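Local coordinates for protein PHOX (Pseudomonas fluorescens, PDB 4A9V) that probably hydrolyses phosphate monoesters as an alkaline phosphatase of the PhoX family, a beta-propeller enzyme whose cofactor combines iron and calcium, at residues M103-E117 / R223-D235. Numbering follows the deposited sequence. Where two conformers were deposited one is given.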
loop_
_atom_site.group_PDB
_atom_site.type_symbol
_atom_site.label_atom_id
_atom_site.label_comp_id
_atom_site.label_asym_id
_atom_site.label_seq_id
_atom_site.Cartn_x
_atom_site.Cartn_y
_atom_site.Cartn_z
ATOM N N MET A 103 2.018 14.553 21.213
ATOM C CA MET A 103 3.009 13.484 21.161
ATOM C C MET A 103 2.822 12.499 22.305
ATOM O O MET A 103 2.399 12.875 23.387
ATOM C CB MET A 103 4.415 14.075 21.230
ATOM C CG MET A 103 4.765 14.921 20.017
ATOM S SD MET A 103 4.842 13.919 18.524
ATOM C CE MET A 103 5.007 15.188 17.268
ATOM N N PRO A 104 3.297 11.262 22.122
ATOM C CA PRO A 104 3.260 10.297 23.212
ATOM C C PRO A 104 3.976 10.827 24.456
ATOM O O PRO A 104 5.033 11.451 24.342
ATOM C CB PRO A 104 4.004 9.091 22.629
ATOM C CG PRO A 104 3.764 9.185 21.155
ATOM C CD PRO A 104 3.760 10.660 20.859
ATOM N N GLN A 105 3.404 10.560 25.627
ATOM C CA GLN A 105 3.929 11.079 26.890
ATOM C C GLN A 105 4.494 9.993 27.789
ATOM O O GLN A 105 4.879 10.268 28.921
ATOM C CB GLN A 105 2.832 11.821 27.646
ATOM C CG GLN A 105 2.317 13.026 26.898
ATOM C CD GLN A 105 1.255 13.790 27.658
ATOM O OE1 GLN A 105 0.730 13.331 28.676
ATOM N NE2 GLN A 105 0.856 14.914 27.101
ATOM N N SER A 106 4.356 8.742 27.373
ATOM C CA SER A 106 4.662 7.624 28.248
ATOM C C SER A 106 4.888 6.376 27.416
ATOM O O SER A 106 4.484 6.312 26.253
ATOM C CB SER A 106 3.497 7.377 29.201
ATOM O OG SER A 106 2.357 6.940 28.489
ATOM N N ALA A 107 5.403 5.342 28.070
ATOM C CA ALA A 107 5.462 4.010 27.485
ATOM C C ALA A 107 4.084 3.499 27.078
ATOM O O ALA A 107 3.933 2.911 26.010
ATOM C CB ALA A 107 6.119 3.038 28.451
ATOM N N GLU A 108 3.075 3.757 27.903
ATOM C CA GLU A 108 1.720 3.336 27.571
ATOM C C GLU A 108 1.192 4.048 26.331
ATOM O O GLU A 108 0.570 3.419 25.477
ATOM C CB GLU A 108 0.777 3.526 28.761
ATOM C CG GLU A 108 0.704 2.308 29.678
ATOM C CD GLU A 108 0.084 1.092 28.999
ATOM O OE1 GLU A 108 -1.075 1.196 28.542
ATOM O OE2 GLU A 108 0.706 -0.002 29.013
ATOM N N ASP A 109 1.510 5.333 26.171
ATOM C CA ASP A 109 1.106 6.034 24.946
ATOM C C ASP A 109 1.759 5.404 23.710
ATOM O O ASP A 109 1.129 5.286 22.658
ATOM C CB ASP A 109 1.472 7.520 24.994
ATOM C CG ASP A 109 0.479 8.372 25.780
ATOM O OD1 ASP A 109 -0.499 7.833 26.350
ATOM O OD2 ASP A 109 0.727 9.599 25.855
ATOM N N VAL A 110 3.032 5.038 23.816
ATOM C CA VAL A 110 3.731 4.417 22.685
ATOM C C VAL A 110 3.170 3.028 22.364
ATOM O O VAL A 110 2.895 2.714 21.205
ATOM C CB VAL A 110 5.246 4.334 22.949
ATOM C CG1 VAL A 110 5.924 3.500 21.871
ATOM C CG2 VAL A 110 5.842 5.733 23.004
ATOM N N ARG A 111 2.884 2.248 23.402
ATOM C CA ARG A 111 2.195 0.976 23.215
ATOM C C ARG A 111 0.851 1.158 22.511
ATOM O O ARG A 111 0.479 0.382 21.630
ATOM C CB ARG A 111 1.983 0.311 24.568
ATOM C CG ARG A 111 1.324 -1.049 24.479
ATOM C CD ARG A 111 0.948 -1.556 25.853
ATOM N NE ARG A 111 0.054 -2.700 25.752
ATOM C CZ ARG A 111 -0.537 -3.274 26.791
ATOM N NH1 ARG A 111 -0.355 -2.790 28.012
ATOM N NH2 ARG A 111 -1.321 -4.327 26.611
ATOM N N LYS A 112 0.131 2.218 22.863
ATOM C CA LYS A 112 -1.171 2.493 22.273
ATOM C C LYS A 112 -1.057 2.855 20.784
ATOM O O LYS A 112 -1.869 2.419 19.974
ATOM C CB LYS A 112 -1.847 3.619 23.049
ATOM C CG LYS A 112 -3.234 3.993 22.582
ATOM C CD LYS A 112 -3.896 4.916 23.590
ATOM C CE LYS A 112 -5.084 5.634 22.992
ATOM N NZ LYS A 112 -5.793 6.470 24.000
ATOM N N ALA A 113 -0.029 3.619 20.417
ATOM C CA ALA A 113 0.232 3.933 19.006
ATOM C C ALA A 113 0.596 2.670 18.230
ATOM O O ALA A 113 0.073 2.436 17.143
ATOM C CB ALA A 113 1.329 4.985 18.885
ATOM N N LEU A 114 1.482 1.853 18.779
ATOM C CA LEU A 114 1.853 0.604 18.117
ATOM C C LEU A 114 0.644 -0.327 17.959
ATOM O O LEU A 114 0.520 -1.037 16.955
ATOM C CB LEU A 114 2.957 -0.090 18.917
ATOM C CG LEU A 114 4.357 0.461 18.641
ATOM C CD1 LEU A 114 5.288 0.182 19.807
ATOM C CD2 LEU A 114 4.935 -0.119 17.364
ATOM N N ALA A 115 -0.282 -0.258 18.915
ATOM C CA ALA A 115 -1.496 -1.062 18.881
ATOM C C ALA A 115 -2.402 -0.682 17.713
ATOM O O ALA A 115 -3.210 -1.490 17.261
ATOM C CB ALA A 115 -2.247 -0.917 20.191
ATOM N N CYS A 116 -2.332 0.577 17.292
ATOM C CA CYS A 116 -3.145 1.070 16.188
ATOM C C CYS A 116 -2.733 0.521 14.835
ATOM O O CYS A 116 -3.479 0.691 13.877
ATOM C CB CYS A 116 -3.046 2.588 16.108
ATOM S SG CYS A 116 -3.938 3.507 17.376
ATOM N N GLU A 117 -1.481 0.084 14.716
ATOM C CA GLU A 117 -0.900 -0.261 13.425
ATOM C C GLU A 117 -0.822 -1.769 13.276
ATOM O O GLU A 117 -0.914 -2.501 14.258
ATOM C CB GLU A 117 0.484 0.371 13.290
ATOM C CG GLU A 117 0.438 1.876 13.539
ATOM C CD GLU A 117 1.716 2.631 13.250
ATOM O OE1 GLU A 117 2.654 2.090 12.642
ATOM O OE2 GLU A 117 1.779 3.803 13.691
ATOM N N ARG A 223 10.302 10.910 12.374
ATOM C CA ARG A 223 9.438 11.778 11.575
ATOM C C ARG A 223 8.189 12.175 12.360
ATOM O O ARG A 223 7.078 11.763 12.039
ATOM C CB ARG A 223 9.086 11.150 10.228
ATOM C CG ARG A 223 8.651 12.182 9.197
ATOM C CD ARG A 223 8.349 11.573 7.836
ATOM N NE ARG A 223 9.507 10.885 7.270
ATOM C CZ ARG A 223 10.300 11.396 6.332
ATOM N NH1 ARG A 223 10.302 12.704 6.104
ATOM N NH2 ARG A 223 11.176 10.617 5.706
ATOM N N GLU A 224 8.405 12.922 13.438
ATOM C CA GLU A 224 7.329 13.337 14.328
ATOM C C GLU A 224 6.516 12.137 14.806
ATOM O O GLU A 224 5.322 12.253 15.073
ATOM C CB GLU A 224 6.432 14.372 13.637
ATOM C CG GLU A 224 7.179 15.637 13.234
ATOM C CD GLU A 224 6.324 16.624 12.458
ATOM O OE1 GLU A 224 5.103 16.398 12.333
ATOM O OE2 GLU A 224 6.866 17.668 12.034
ATOM N N ILE A 225 7.214 11.037 15.083
ATOM C CA ILE A 225 6.598 9.860 15.690
ATOM C C ILE A 225 6.931 9.776 17.192
ATOM O O ILE A 225 6.033 9.616 18.028
ATOM C CB ILE A 225 7.028 8.570 14.950
ATOM C CG1 ILE A 225 6.616 8.627 13.478
ATOM C CG2 ILE A 225 6.454 7.342 15.632
ATOM C CD1 ILE A 225 5.144 8.883 13.254
ATOM N N ASN A 226 8.214 9.888 17.530
ATOM C CA ASN A 226 8.652 10.085 18.904
ATOM C C ASN A 226 8.168 8.968 19.828
ATOM O O ASN A 226 7.684 9.196 20.941
ATOM C CB ASN A 226 8.247 11.479 19.376
ATOM C CG ASN A 226 8.935 12.572 18.576
ATOM O OD1 ASN A 226 10.087 12.416 18.175
ATOM N ND2 ASN A 226 8.188 13.606 18.213
ATOM N N TRP A 227 8.455 7.742 19.397
ATOM C CA TRP A 227 8.355 6.565 20.253
ATOM C C TRP A 227 9.615 6.328 21.046
ATOM O O TRP A 227 9.563 5.858 22.181
ATOM C CB TRP A 227 8.066 5.331 19.408
ATOM C CG TRP A 227 6.729 5.353 18.728
ATOM C CD1 TRP A 227 5.678 6.241 18.935
ATOM C CD2 TRP A 227 6.252 4.401 17.739
ATOM N NE1 TRP A 227 4.602 5.896 18.163
ATOM C CE2 TRP A 227 4.915 4.846 17.363
ATOM C CE3 TRP A 227 6.839 3.369 17.035
ATOM C CZ2 TRP A 227 4.188 4.211 16.378
ATOM C CZ3 TRP A 227 6.100 2.731 16.050
ATOM C CH2 TRP A 227 4.808 3.148 15.723
ATOM N N HIS A 228 10.764 6.624 20.447
ATOM C CA HIS A 228 12.053 6.277 21.040
ATOM C C HIS A 228 12.354 6.866 22.403
ATOM O O HIS A 228 13.112 6.263 23.155
ATOM C CB HIS A 228 13.189 6.584 20.063
ATOM C CG HIS A 228 13.308 8.047 19.708
ATOM N ND1 HIS A 228 12.548 8.629 18.753
ATOM C CD2 HIS A 228 14.140 9.039 20.211
ATOM C CE1 HIS A 228 12.841 9.942 18.698
ATOM N NE2 HIS A 228 13.816 10.192 19.589
ATOM N N PRO A 229 11.718 7.991 22.790
ATOM C CA PRO A 229 11.996 8.480 24.146
ATOM C C PRO A 229 11.390 7.602 25.239
ATOM O O PRO A 229 11.809 7.690 26.392
ATOM C CB PRO A 229 11.356 9.872 24.157
ATOM C CG PRO A 229 11.325 10.282 22.726
ATOM C CD PRO A 229 11.030 9.013 21.985
ATOM N N PHE A 230 10.461 6.722 24.873
ATOM C CA PHE A 230 9.759 5.910 25.861
ATOM C C PHE A 230 9.892 4.409 25.615
ATOM O O PHE A 230 9.627 3.617 26.522
ATOM C CB PHE A 230 8.287 6.309 25.925
ATOM C CG PHE A 230 8.068 7.740 26.316
ATOM C CD1 PHE A 230 8.251 8.143 27.627
ATOM C CD2 PHE A 230 7.813 8.703 25.355
ATOM C CE1 PHE A 230 8.155 9.474 27.978
ATOM C CE2 PHE A 230 7.680 10.031 25.705
ATOM C CZ PHE A 230 7.866 10.419 27.016
ATOM N N ASP A 231 10.190 4.018 24.378
ATOM C CA ASP A 231 10.396 2.605 24.038
ATOM C C ASP A 231 11.753 2.440 23.360
ATOM O O ASP A 231 11.936 2.857 22.220
ATOM C CB ASP A 231 9.271 2.083 23.138
ATOM C CG ASP A 231 9.366 0.591 22.899
ATOM O OD1 ASP A 231 10.471 0.034 23.073
ATOM O OD2 ASP A 231 8.364 -0.015 22.457
ATOM N N PRO A 232 12.742 1.908 24.097
ATOM C CA PRO A 232 14.106 1.901 23.579
ATOM C C PRO A 232 14.324 0.981 22.383
ATOM O O PRO A 232 15.363 1.074 21.731
ATOM C CB PRO A 232 14.941 1.421 24.767
ATOM C CG PRO A 232 13.985 0.730 25.674
ATOM C CD PRO A 232 12.673 1.428 25.486
ATOM N N ARG A 233 13.330 0.159 22.044
ATOM C CA ARG A 233 13.414 -0.655 20.841
ATOM C C ARG A 233 13.606 0.223 19.599
ATOM O O ARG A 233 14.192 -0.207 18.612
ATOM C CB ARG A 233 12.161 -1.522 20.709
ATOM C CG ARG A 233 12.204 -2.501 19.547
ATOM C CD ARG A 233 11.203 -3.635 19.698
ATOM N NE ARG A 233 9.817 -3.187 19.610
ATOM C CZ ARG A 233 9.031 -3.414 18.563
ATOM N NH1 ARG A 233 9.562 -3.696 17.381
ATOM N NH2 ARG A 233 7.716 -3.330 18.692
ATOM N N PHE A 234 13.100 1.448 19.674
ATOM C CA PHE A 234 13.121 2.389 18.562
ATOM C C PHE A 234 14.254 3.415 18.658
ATOM O O PHE A 234 14.348 4.323 17.822
ATOM C CB PHE A 234 11.765 3.093 18.477
ATOM C CG PHE A 234 10.632 2.155 18.144
ATOM C CD1 PHE A 234 10.441 1.721 16.848
ATOM C CD2 PHE A 234 9.923 1.523 19.149
ATOM C CE1 PHE A 234 9.527 0.726 16.559
ATOM C CE2 PHE A 234 9.003 0.524 18.868
ATOM C CZ PHE A 234 8.823 0.110 17.572
ATOM N N ASP A 235 15.100 3.267 19.682
ATOM C CA ASP A 235 16.249 4.145 19.901
ATOM C C ASP A 235 17.490 3.551 19.250
ATOM O O ASP A 235 18.042 2.551 19.724
ATOM C CB ASP A 235 16.464 4.319 21.403
ATOM C CG ASP A 235 17.620 5.248 21.738
ATOM O OD1 ASP A 235 18.316 5.726 20.811
ATOM O OD2 ASP A 235 17.797 5.525 22.942
HETATM O O HOH W 1 6.943 11.541 22.360
#
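Trp227 lays one face of its indole against helix 107-115, a worked example of an irregular loop anchored to a helix by a large aromatic side chain. Two CH-pi contacts share that face: Val110 CG1 stands 4.1 Å from the centroid of the five-membered ring, and Leu114 CG 4.0 Å from that of the six-membered ring. Val110 reaches the indole through CG1, which its chi1 of 171° sets opposite the backbone N, while CG2 packs on Phe230 CB. Ile225 CG2 of the same loop covers the opposite indole face, and the carboxylate of Glu117 lies at the ring edge, its OE2 3.6 Å from Trp227 CZ2, though its stronger polar partner is Gln177, outside both segments. Nearer the start of the helix, Phe230 spreads a ring face over the backbone of Gln105 and Ser106.

Polar links are few. Asn226 ND2 donates a weak hydrogen bond to Met103 SD (3.4 Å), and one water donates to both Pro104 O and Asn226 O, 2.8 Å from each. Ser106 OG caps the helix by accepting from Asp109 N; within the loop, Trp227 O accepts from Phe230 N and Asp231 N.

The contact is centred about 23 Å from the centre of the chain, away from the metal sites: helix 57-60 packs against the helix beside Arg111 and Ala115, Tyr94 of helix 94-97 touches Met103 and Pro104, and Glu117 leads into strand 118-127.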